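Local atomic coordinates of B-agarase (Agarivorans gilvus, PDB entry 5Z6P), a protein that is an agarase of glycoside hydrolase family 50 that probably cleaves beta-galactosidic linkages in agar polysaccharides. Residues Ala98-Ala103 with Leu203-Leu208; Gln134-Val139 with Thr166-Ala171; His107-Phe112 with His199-Ser204. One frame throughout, in Å; residues are numbered along the deposited sequence.

Contact 1 (Ala98-Ala103 with Leu203-Leu208)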
loop_
_atom_site.group_PDB
_atom_site.type_symbol
_atom_site.label_atom_id
_atom_site.label_comp_id
_atom_site.label_asym_id
_atom_site.label_seq_id
_atom_site.Cartn_x
_atom_site.Cartn_y
_atom_site.Cartn_z
ATOM N N ALA A 98 19.684 18.912 4.521
ATOM C CA ALA A 98 18.949 19.658 3.514
ATOM C C ALA A 98 19.722 19.792 2.203
ATOM O O ALA A 98 20.942 19.675 2.167
ATOM C CB ALA A 98 18.594 21.022 4.043
ATOM N N PHE A 99 18.986 20.025 1.127
ATOM C CA PHE A 99 19.581 20.340 -0.163
ATOM C C PHE A 99 18.528 20.980 -1.048
ATOM O O PHE A 99 17.334 20.896 -0.773
ATOM C CB PHE A 99 20.157 19.089 -0.837
ATOM C CG PHE A 99 19.145 18.003 -1.079
ATOM C CD1 PHE A 99 18.905 17.038 -0.115
ATOM C CD2 PHE A 99 18.444 17.941 -2.269
ATOM C CE1 PHE A 99 17.983 16.039 -0.332
ATOM C CE2 PHE A 99 17.527 16.940 -2.490
ATOM C CZ PHE A 99 17.290 15.999 -1.514
ATOM N N ASP A 100 18.967 21.619 -2.117
ATOM C CA ASP A 100 18.028 22.211 -3.053
ATOM C C ASP A 100 17.969 21.341 -4.284
ATOM O O ASP A 100 18.953 20.699 -4.618
ATOM C CB ASP A 100 18.435 23.639 -3.409
ATOM C CG ASP A 100 18.339 24.580 -2.226
ATOM O OD1 ASP A 100 17.664 24.227 -1.235
ATOM O OD2 ASP A 100 18.934 25.671 -2.288
ATOM N N ALA A 101 16.821 21.320 -4.951
ATOM C CA ALA A 101 16.655 20.503 -6.140
ATOM C C ALA A 101 15.697 21.124 -7.152
ATOM O O ALA A 101 14.683 21.701 -6.775
ATOM C CB ALA A 101 16.169 19.122 -5.751
ATOM N N ARG A 102 16.043 20.989 -8.432
ATOM C CA ARG A 102 15.163 21.294 -9.557
ATOM C C ARG A 102 15.020 20.064 -10.431
ATOM O O ARG A 102 15.979 19.349 -10.619
ATOM C CB ARG A 102 15.714 22.430 -10.411
ATOM C CG ARG A 102 15.661 23.776 -9.786
ATOM C CD ARG A 102 15.570 24.825 -10.870
ATOM N NE ARG A 102 16.868 25.137 -11.447
ATOM C CZ ARG A 102 17.087 25.335 -12.742
ATOM N NH1 ARG A 102 16.100 25.227 -13.618
ATOM N NH2 ARG A 102 18.300 25.633 -13.160
ATOM N N ALA A 103 13.833 19.830 -10.966
ATOM C CA ALA A 103 13.613 18.778 -11.951
ATOM C C ALA A 103 13.389 19.423 -13.309
ATOM O O ALA A 103 12.588 20.336 -13.427
ATOM C CB ALA A 103 12.428 17.918 -11.573
ATOM N N LEU A 203 20.959 19.247 -8.398
ATOM C CA LEU A 203 21.120 19.196 -6.960
ATOM C C LEU A 203 22.223 20.168 -6.575
ATOM O O LEU A 203 23.230 20.244 -7.239
ATOM C CB LEU A 203 21.479 17.783 -6.508
ATOM C CG LEU A 203 20.567 16.617 -6.888
ATOM C CD1 LEU A 203 21.107 15.286 -6.361
ATOM C CD2 LEU A 203 19.116 16.842 -6.419
ATOM N N SER A 204 22.022 20.920 -5.503
ATOM C CA SER A 204 22.977 21.915 -5.051
ATOM C C SER A 204 22.727 22.171 -3.553
ATOM O O SER A 204 21.714 21.777 -2.997
ATOM C CB SER A 204 22.841 23.211 -5.896
ATOM O OG SER A 204 21.594 23.822 -5.606
ATOM N N ASN A 205 23.678 22.832 -2.911
ATOM C CA ASN A 205 23.455 23.430 -1.616
ATOM C C ASN A 205 23.135 22.444 -0.502
ATOM O O ASN A 205 22.355 22.735 0.399
ATOM C CB ASN A 205 22.345 24.439 -1.799
ATOM C CG ASN A 205 22.714 25.599 -2.737
ATOM O OD1 ASN A 205 22.384 26.734 -2.374
ATOM N ND2 ASN A 205 23.652 25.382 -3.686
ATOM N N PHE A 206 23.835 21.320 -0.534
ATOM C CA PHE A 206 23.837 20.378 0.570
ATOM C C PHE A 206 24.379 21.069 1.809
ATOM O O PHE A 206 25.395 21.754 1.754
ATOM C CB PHE A 206 24.668 19.115 0.257
ATOM C CG PHE A 206 24.075 18.241 -0.809
ATOM C CD1 PHE A 206 24.370 18.469 -2.137
ATOM C CD2 PHE A 206 23.214 17.208 -0.486
ATOM C CE1 PHE A 206 23.834 17.688 -3.122
ATOM C CE2 PHE A 206 22.667 16.421 -1.483
ATOM C CZ PHE A 206 22.987 16.665 -2.798
ATOM N N ARG A 207 23.687 20.859 2.925
ATOM C CA ARG A 207 23.929 21.592 4.151
ATOM C C ARG A 207 23.257 20.924 5.331
ATOM O O ARG A 207 22.362 20.098 5.159
ATOM C CB ARG A 207 23.405 23.016 4.018
ATOM C CG ARG A 207 21.896 23.093 3.872
ATOM C CD ARG A 207 21.486 24.363 3.180
ATOM N NE ARG A 207 20.045 24.555 3.142
ATOM C CZ ARG A 207 19.290 24.388 2.060
ATOM N NH1 ARG A 207 19.836 24.013 0.923
ATOM N NH2 ARG A 207 17.986 24.599 2.116
ATOM N N LEU A 208 23.701 21.296 6.529
ATOM C CA LEU A 208 22.963 21.026 7.748
ATOM C C LEU A 208 22.256 22.319 8.122
ATOM O O LEU A 208 22.851 23.395 8.073
ATOM C CB LEU A 208 23.889 20.545 8.865
ATOM C CG LEU A 208 24.518 19.178 8.583
ATOM C CD1 LEU A 208 25.574 18.843 9.599
ATOM C CD2 LEU A 208 23.458 18.096 8.563
#

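Contact 2 (Gln134-Val139 with Thr166-Ala171)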
loop_
_atom_site.group_PDB
_atom_site.type_symbol
_atom_site.label_atom_id
_atom_site.label_comp_id
_atom_site.label_asym_id
_atom_site.label_seq_id
_atom_site.Cartn_x
_atom_site.Cartn_y
_atom_site.Cartn_z
ATOM N N GLN A 134 13.124 26.348 -8.180
ATOM C CA GLN A 134 13.915 25.609 -7.224
ATOM C C GLN A 134 13.135 25.425 -5.912
ATOM O O GLN A 134 12.483 26.342 -5.431
ATOM C CB GLN A 134 15.244 26.336 -6.994
ATOM C CG GLN A 134 16.352 25.527 -6.360
ATOM C CD GLN A 134 17.719 26.221 -6.467
ATOM O OE1 GLN A 134 18.149 26.619 -7.551
ATOM N NE2 GLN A 134 18.394 26.378 -5.332
ATOM N N GLN A 135 13.168 24.203 -5.391
ATOM C CA GLN A 135 12.706 23.866 -4.041
ATOM C C GLN A 135 13.830 23.662 -3.039
ATOM O O GLN A 135 14.832 23.085 -3.399
ATOM C CB GLN A 135 11.919 22.560 -4.071
ATOM C CG GLN A 135 10.440 22.437 -4.559
ATOM C CD GLN A 135 10.309 21.986 -6.008
ATOM O OE1 GLN A 135 10.036 22.825 -6.847
ATOM N NE2 GLN A 135 10.828 20.792 -6.323
ATOM N N SER A 136 13.617 24.013 -1.775
ATOM C CA SER A 136 14.496 23.552 -0.695
ATOM C C SER A 136 13.859 22.375 0.025
ATOM O O SER A 136 12.680 22.418 0.329
ATOM C CB SER A 136 14.797 24.656 0.322
ATOM O OG SER A 136 15.842 25.491 -0.134
ATOM N N PHE A 137 14.634 21.328 0.297
ATOM C CA PHE A 137 14.111 20.137 0.953
ATOM C C PHE A 137 14.828 19.883 2.268
ATOM O O PHE A 137 16.031 20.036 2.357
ATOM C CB PHE A 137 14.225 18.916 0.035
ATOM C CG PHE A 137 13.415 19.035 -1.219
ATOM C CD1 PHE A 137 12.076 18.714 -1.219
ATOM C CD2 PHE A 137 13.984 19.506 -2.388
ATOM C CE1 PHE A 137 11.323 18.842 -2.352
ATOM C CE2 PHE A 137 13.244 19.620 -3.523
ATOM C CZ PHE A 137 11.902 19.291 -3.507
ATOM N N MET A 138 14.069 19.508 3.293
ATOM C CA MET A 138 14.604 19.311 4.634
ATOM C C MET A 138 14.230 17.939 5.169
ATOM O O MET A 138 13.064 17.551 5.133
ATOM C CB MET A 138 14.080 20.379 5.588
ATOM C CG MET A 138 14.256 21.812 5.116
ATOM S SD MET A 138 15.664 22.607 5.905
ATOM C CE MET A 138 15.031 22.977 7.547
ATOM N N VAL A 139 15.219 17.204 5.656
ATOM C CA VAL A 139 14.970 15.934 6.314
ATOM C C VAL A 139 15.362 16.071 7.785
ATOM O O VAL A 139 16.546 16.130 8.110
ATOM C CB VAL A 139 15.755 14.793 5.664
ATOM C CG1 VAL A 139 15.382 13.470 6.299
ATOM C CG2 VAL A 139 15.491 14.760 4.174
ATOM N N THR A 166 5.066 25.869 3.866
ATOM C CA THR A 166 6.360 26.527 3.970
ATOM C C THR A 166 7.072 26.512 2.613
ATOM O O THR A 166 6.620 25.816 1.689
ATOM C CB THR A 166 7.172 25.833 5.098
ATOM O OG1 THR A 166 8.539 26.267 5.139
ATOM C CG2 THR A 166 7.044 24.321 5.035
ATOM N N LYS A 167 8.136 27.298 2.456
ATOM C CA LYS A 167 8.834 27.306 1.173
ATOM C C LYS A 167 9.874 26.196 1.149
ATOM O O LYS A 167 10.114 25.595 0.095
ATOM C CB LYS A 167 9.471 28.667 0.884
ATOM C CG LYS A 167 9.997 28.799 -0.554
ATOM C CD LYS A 167 9.100 29.671 -1.449
ATOM C CE LYS A 167 9.243 29.314 -2.927
ATOM N NZ LYS A 167 8.668 30.342 -3.836
ATOM N N ASP A 168 10.473 25.913 2.304
ATOM C CA ASP A 168 11.204 24.671 2.461
ATOM C C ASP A 168 10.182 23.523 2.490
ATOM O O ASP A 168 9.203 23.594 3.212
ATOM C CB ASP A 168 12.028 24.670 3.744
ATOM C CG ASP A 168 13.120 25.746 3.763
ATOM O OD1 ASP A 168 13.548 26.228 2.678
ATOM O OD2 ASP A 168 13.567 26.101 4.885
ATOM N N VAL A 169 10.419 22.473 1.716
ATOM C CA VAL A 169 9.644 21.251 1.794
ATOM C C VAL A 169 10.259 20.351 2.847
ATOM O O VAL A 169 11.447 20.021 2.763
ATOM C CB VAL A 169 9.617 20.505 0.454
ATOM C CG1 VAL A 169 8.903 19.123 0.622
ATOM C CG2 VAL A 169 8.921 21.326 -0.602
ATOM N N TYR A 170 9.463 19.964 3.837
ATOM C CA TYR A 170 9.894 18.989 4.820
ATOM C C TYR A 170 9.584 17.574 4.331
ATOM O O TYR A 170 8.439 17.235 4.083
ATOM C CB TYR A 170 9.230 19.280 6.160
ATOM C CG TYR A 170 10.011 20.261 7.012
ATOM C CD1 TYR A 170 9.939 21.625 6.785
ATOM C CD2 TYR A 170 10.848 19.813 8.014
ATOM C CE1 TYR A 170 10.663 22.509 7.540
ATOM C CE2 TYR A 170 11.574 20.693 8.777
ATOM C CZ TYR A 170 11.479 22.049 8.532
ATOM O OH TYR A 170 12.190 22.976 9.276
ATOM N N ALA A 171 10.630 16.774 4.152
ATOM C CA ALA A 171 10.504 15.423 3.619
ATOM C C ALA A 171 9.551 14.578 4.457
ATOM O O ALA A 171 9.490 14.722 5.662
ATOM C CB ALA A 171 11.887 14.749 3.546
HETATM O O HOH W 1 11.662 16.131 7.224
#

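Contact 3 (His107-Phe112 with His199-Ser204)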
loop_
_atom_site.group_PDB
_atom_site.type_symbol
_atom_site.label_atom_id
_atom_site.label_comp_id
_atom_site.label_asym_id
_atom_site.label_seq_id
_atom_site.Cartn_x
_atom_site.Cartn_y
_atom_site.Cartn_z
ATOM N N HIS A 107 7.670 15.945 -16.028
ATOM C CA HIS A 107 7.087 15.247 -14.871
ATOM C C HIS A 107 7.910 15.411 -13.585
ATOM O O HIS A 107 9.094 15.732 -13.631
ATOM C CB HIS A 107 6.953 13.759 -15.190
ATOM C CG HIS A 107 8.247 13.131 -15.619
ATOM N ND1 HIS A 107 8.620 13.014 -16.942
ATOM C CD2 HIS A 107 9.277 12.630 -14.897
ATOM C CE1 HIS A 107 9.811 12.450 -17.013
ATOM N NE2 HIS A 107 10.232 12.209 -15.787
ATOM N N SER A 108 7.277 15.171 -12.433
ATOM C CA SER A 108 7.980 15.243 -11.157
ATOM C C SER A 108 8.865 14.023 -10.932
ATOM O O SER A 108 8.790 13.036 -11.662
ATOM C CB SER A 108 6.997 15.368 -9.980
ATOM O OG SER A 108 6.185 14.211 -9.850
ATOM N N THR A 109 9.688 14.113 -9.899
ATOM C CA THR A 109 10.471 13.000 -9.392
ATOM C C THR A 109 10.116 12.734 -7.948
ATOM O O THR A 109 10.124 13.656 -7.113
ATOM C CB THR A 109 11.988 13.284 -9.467
ATOM O OG1 THR A 109 12.365 13.532 -10.819
ATOM C CG2 THR A 109 12.775 12.111 -8.923
ATOM N N GLN A 110 9.808 11.483 -7.642
ATOM C CA GLN A 110 9.746 11.072 -6.261
ATOM C C GLN A 110 11.106 10.513 -5.860
ATOM O O GLN A 110 11.563 9.500 -6.388
ATOM C CB GLN A 110 8.644 10.042 -6.032
ATOM C CG GLN A 110 8.579 9.517 -4.593
ATOM C CD GLN A 110 7.481 8.494 -4.403
ATOM O OE1 GLN A 110 6.814 8.108 -5.352
ATOM N NE2 GLN A 110 7.291 8.050 -3.170
ATOM N N MET A 111 11.747 11.196 -4.929
ATOM C CA MET A 111 13.056 10.813 -4.458
ATOM C C MET A 111 13.047 10.418 -2.981
ATOM O O MET A 111 12.558 11.156 -2.143
ATOM C CB MET A 111 14.036 11.957 -4.684
ATOM C CG MET A 111 15.383 11.702 -4.122
ATOM S SD MET A 111 16.461 13.121 -4.326
ATOM C CE MET A 111 17.329 13.026 -2.830
ATOM N N PHE A 112 13.596 9.245 -2.675
ATOM C CA PHE A 112 13.780 8.818 -1.302
ATOM C C PHE A 112 15.153 9.231 -0.785
ATOM O O PHE A 112 16.156 9.105 -1.481
ATOM C CB PHE A 112 13.605 7.301 -1.178
ATOM C CG PHE A 112 12.179 6.859 -1.228
ATOM C CD1 PHE A 112 11.494 6.831 -2.423
ATOM C CD2 PHE A 112 11.521 6.465 -0.078
ATOM C CE1 PHE A 112 10.177 6.427 -2.472
ATOM C CE2 PHE A 112 10.219 6.066 -0.126
ATOM C CZ PHE A 112 9.544 6.052 -1.332
ATOM N N HIS A 199 14.761 10.533 -15.075
ATOM C CA HIS A 199 14.604 11.836 -14.443
ATOM C C HIS A 199 15.891 12.648 -14.528
ATOM O O HIS A 199 16.982 12.118 -14.367
ATOM C CB HIS A 199 14.162 11.681 -12.975
ATOM C CG HIS A 199 12.936 10.841 -12.799
ATOM N ND1 HIS A 199 11.668 11.377 -12.691
ATOM C CD2 HIS A 199 12.781 9.498 -12.724
ATOM C CE1 HIS A 199 10.790 10.400 -12.562
ATOM N NE2 HIS A 199 11.440 9.249 -12.581
ATOM N N HIS A 200 15.746 13.940 -14.796
ATOM C CA HIS A 200 16.887 14.842 -14.896
ATOM C C HIS A 200 16.822 15.897 -13.795
ATOM O O HIS A 200 15.985 16.779 -13.851
ATOM C CB HIS A 200 16.920 15.535 -16.264
ATOM C CG HIS A 200 16.971 14.593 -17.431
ATOM N ND1 HIS A 200 15.928 13.758 -17.769
ATOM C CD2 HIS A 200 17.942 14.364 -18.345
ATOM C CE1 HIS A 200 16.256 13.056 -18.837
ATOM N NE2 HIS A 200 17.473 13.411 -19.210
ATOM N N LEU A 201 17.711 15.822 -12.810
ATOM C CA LEU A 201 17.663 16.762 -11.699
ATOM C C LEU A 201 18.918 17.630 -11.576
ATOM O O LEU A 201 20.000 17.274 -12.039
ATOM C CB LEU A 201 17.451 16.018 -10.373
ATOM C CG LEU A 201 16.261 15.068 -10.246
ATOM C CD1 LEU A 201 16.338 14.308 -8.957
ATOM C CD2 LEU A 201 14.964 15.824 -10.293
ATOM N N LEU A 202 18.746 18.777 -10.930
ATOM C CA LEU A 202 19.839 19.627 -10.524
ATOM C C LEU A 202 19.858 19.677 -8.999
ATOM O O LEU A 202 18.894 20.093 -8.398
ATOM C CB LEU A 202 19.681 21.034 -11.097
ATOM C CG LEU A 202 19.608 21.131 -12.607
ATOM C CD1 LEU A 202 19.379 22.566 -13.005
ATOM C CD2 LEU A 202 20.888 20.572 -13.210
ATOM N N LEU A 203 20.959 19.247 -8.398
ATOM C CA LEU A 203 21.120 19.196 -6.960
ATOM C C LEU A 203 22.223 20.168 -6.575
ATOM O O LEU A 203 23.230 20.244 -7.239
ATOM C CB LEU A 203 21.479 17.783 -6.508
ATOM C CG LEU A 203 20.567 16.617 -6.888
ATOM C CD1 LEU A 203 21.107 15.286 -6.361
ATOM C CD2 LEU A 203 19.116 16.842 -6.419
ATOM N N SER A 204 22.022 20.920 -5.503
ATOM C CA SER A 204 22.977 21.915 -5.051
ATOM C C SER A 204 22.727 22.171 -3.553
ATOM O O SER A 204 21.714 21.777 -2.997
ATOM C CB SER A 204 22.841 23.211 -5.896
ATOM O OG SER A 204 21.594 23.822 -5.606
#

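Contact 1 (Ala98-Ala103 with Leu203-Leu208)
Phe-99 and Phe-206 lie side by side and point the same way, yet it is an aliphatic carbon and not ring overlap that joins them. CB of Phe-99 sits over one face of the Phe-206 ring, 3.9 Å from its centroid, a CH-pi contact, while the two rings are near parallel but slid apart, with centroids 5.3 Å from each other. A chi1 of 59°, with CG between the backbone N and the carbonyl carbon, sets the Phe-99 ring alongside that of Phe-206. The other side of the strand pair is polar. There Arg-207, extended from CG to NE, runs across Ala-98, whose CB covers one face of the guanidinium near its rim. Arg-207 NH1 donates to Asp-100 OD1 at 3.1 Å, a salt bridge lying in the guanidinium plane but reaching the carboxylate from above, since the two flat groups stand 67° apart. Arg-207 NH1 also donates to Asn-205 O at 2.9 Å, fixing the rotation of the group; Ser-136 binds both Asp-100 OD1 and Arg-207 NH2, and Arg-207 NE is held by Gln-209. Behind these contacts is an antiparallel pairing with a beta bulge: Ala-98 pairs with Arg-207 and Asp-100 with Ser-204, where Asp-100 N meets Ser-204 O at 2.9 Å, so Phe-99 faces both Asn-205 and Phe-206. Ala-101 CB then touches Leu-203 CD2 at 3.8 Å. In the fold, strand 95-103 runs between 199-210 and 135-140, while the Phe-99 side chain packs against Met-111, Ile-113 and Ile-127 of strands 109-117 and 122-129.

Contact 2 (Gln134-Val139 with Thr166-Ala171)
The carbonyl oxygen of Met-138 is gripped by two donors: Ala-171 N at 2.7 Å, in a nearly straight bond of 168°, and a water whose oxygen lies 2.9 Å from Met-138 O. The same water donates to Ala-171 O at 3.0 Å, so it closes a small ring beside the direct backbone bond, and Arg-125 adds a further donor to Ala-171 O. Two more short bonds continue the pairing, from Val-169 N to Ser-136 O and from Met-138 N to Val-169 O, each 2.7 Å. The three backbone bonds follow the parallel pattern, with Phe-137 paired to Val-169 and Met-138 to Tyr-170.

Met-138 and Tyr-170 share one side and run alongside each other. The methionine CB stands almost squarely over the centre of the tyrosine ring, 4.1 Å from the centroid, as a CH-pi contact. Bends at chi2 (-101°) and chi3 fold the rest of the chain back along the ring, which puts Met-138 CE 3.3 Å from Tyr-170 OH and leaves SD in an oblique Met-aromatic contact. The phenol itself is anchored by Ser-211, and the Tyr-170 side chain also touches Cys-151 and Cys-162, which form a disulfide. On the opposite side, Phe-137 lies beside Val-169, its CD1 3.5 Å from the valine CB, and reaches Ile-127 of strand 122-129.

Strand 168-174 pairs parallel with 135-140 and antiparallel with 122-129. Both strands belong to the agarase CBM-like region, and with Phe-137 packing on Ile-127 the arrangement is consistent with a beta-sandwich of the kind found in carbohydrate-binding modules.

Contact 3 (His107-Phe112 with His199-Ser204)
Thr-109 reaches His-199 with both branches of its side chain. Its OG1 lies 2.9 Å from His-199 ND1, and its methyl CG2 rests over one face of the imidazole, off centre and 4.3 Å from the centroid, as a CH-pi contact. With OG1 beside the backbone N (chi1 -59°) and CG2 anti to it, both branches come to the same face, CG2 over it and OG1 beside ND1, above the ring plane. Leu-201 comes up next to it, its CD2 3.5 Å from Thr-109 OG1, so that the hydroxyl is bordered by an aliphatic branch as well as by the imidazole. A second histidine, His-107, approaches obliquely. The His-107 and His-199 planes are 84° apart, and CD2 of His-107 approaches His-199 ND1 to 3.5 Å, with ND1 close to the plane of the His-107 ring, at its edge. The backbone O of Ser-108 lies at the edge of the His-199 ring, 3.4 Å from CE1.

Beyond this first shell, the rings are oriented by the chain around residues 195 to 198: His-199 NE2 bonds to Ser-195 OG and His-107 NE2 to the carbonyl of Asp-198. Ser-108 OG binds Asn-128 and Glu-691, while the Gln-110 amide bonds to the backbone at Leu-683 and Thr-685. The buried His-199, with Thr-109, Leu-201 and Ile-192 of strand 185-193, packs between the strands. The segments are not paired as strands; they meet through side chains, which is consistent with packing between the layers of a beta-sandwich, as in carbohydrate-binding modules.

All three contacts belong to the agarase CBM-like region and lie on the same side of the chain's centre. Contacts 1 and 2 have centres about 9 Å apart, contacts 1 and 3 about 11 Å, and contacts 2 and 3 about 13 Å. Strand 199-210 serves both contact 1 and contact 3, sharing Leu-203 and Ser-204, while strand 95-103 links contact 1 to strand 135-140 of contact 2. In sequence, both segments of contact 2 fall between the two halves of contacts 1 and 3, which both end on strand 199-210. Long-range closure by one strand thus ties edge-by-edge pairing to packing across the interior, within a helix-free stretch of chain.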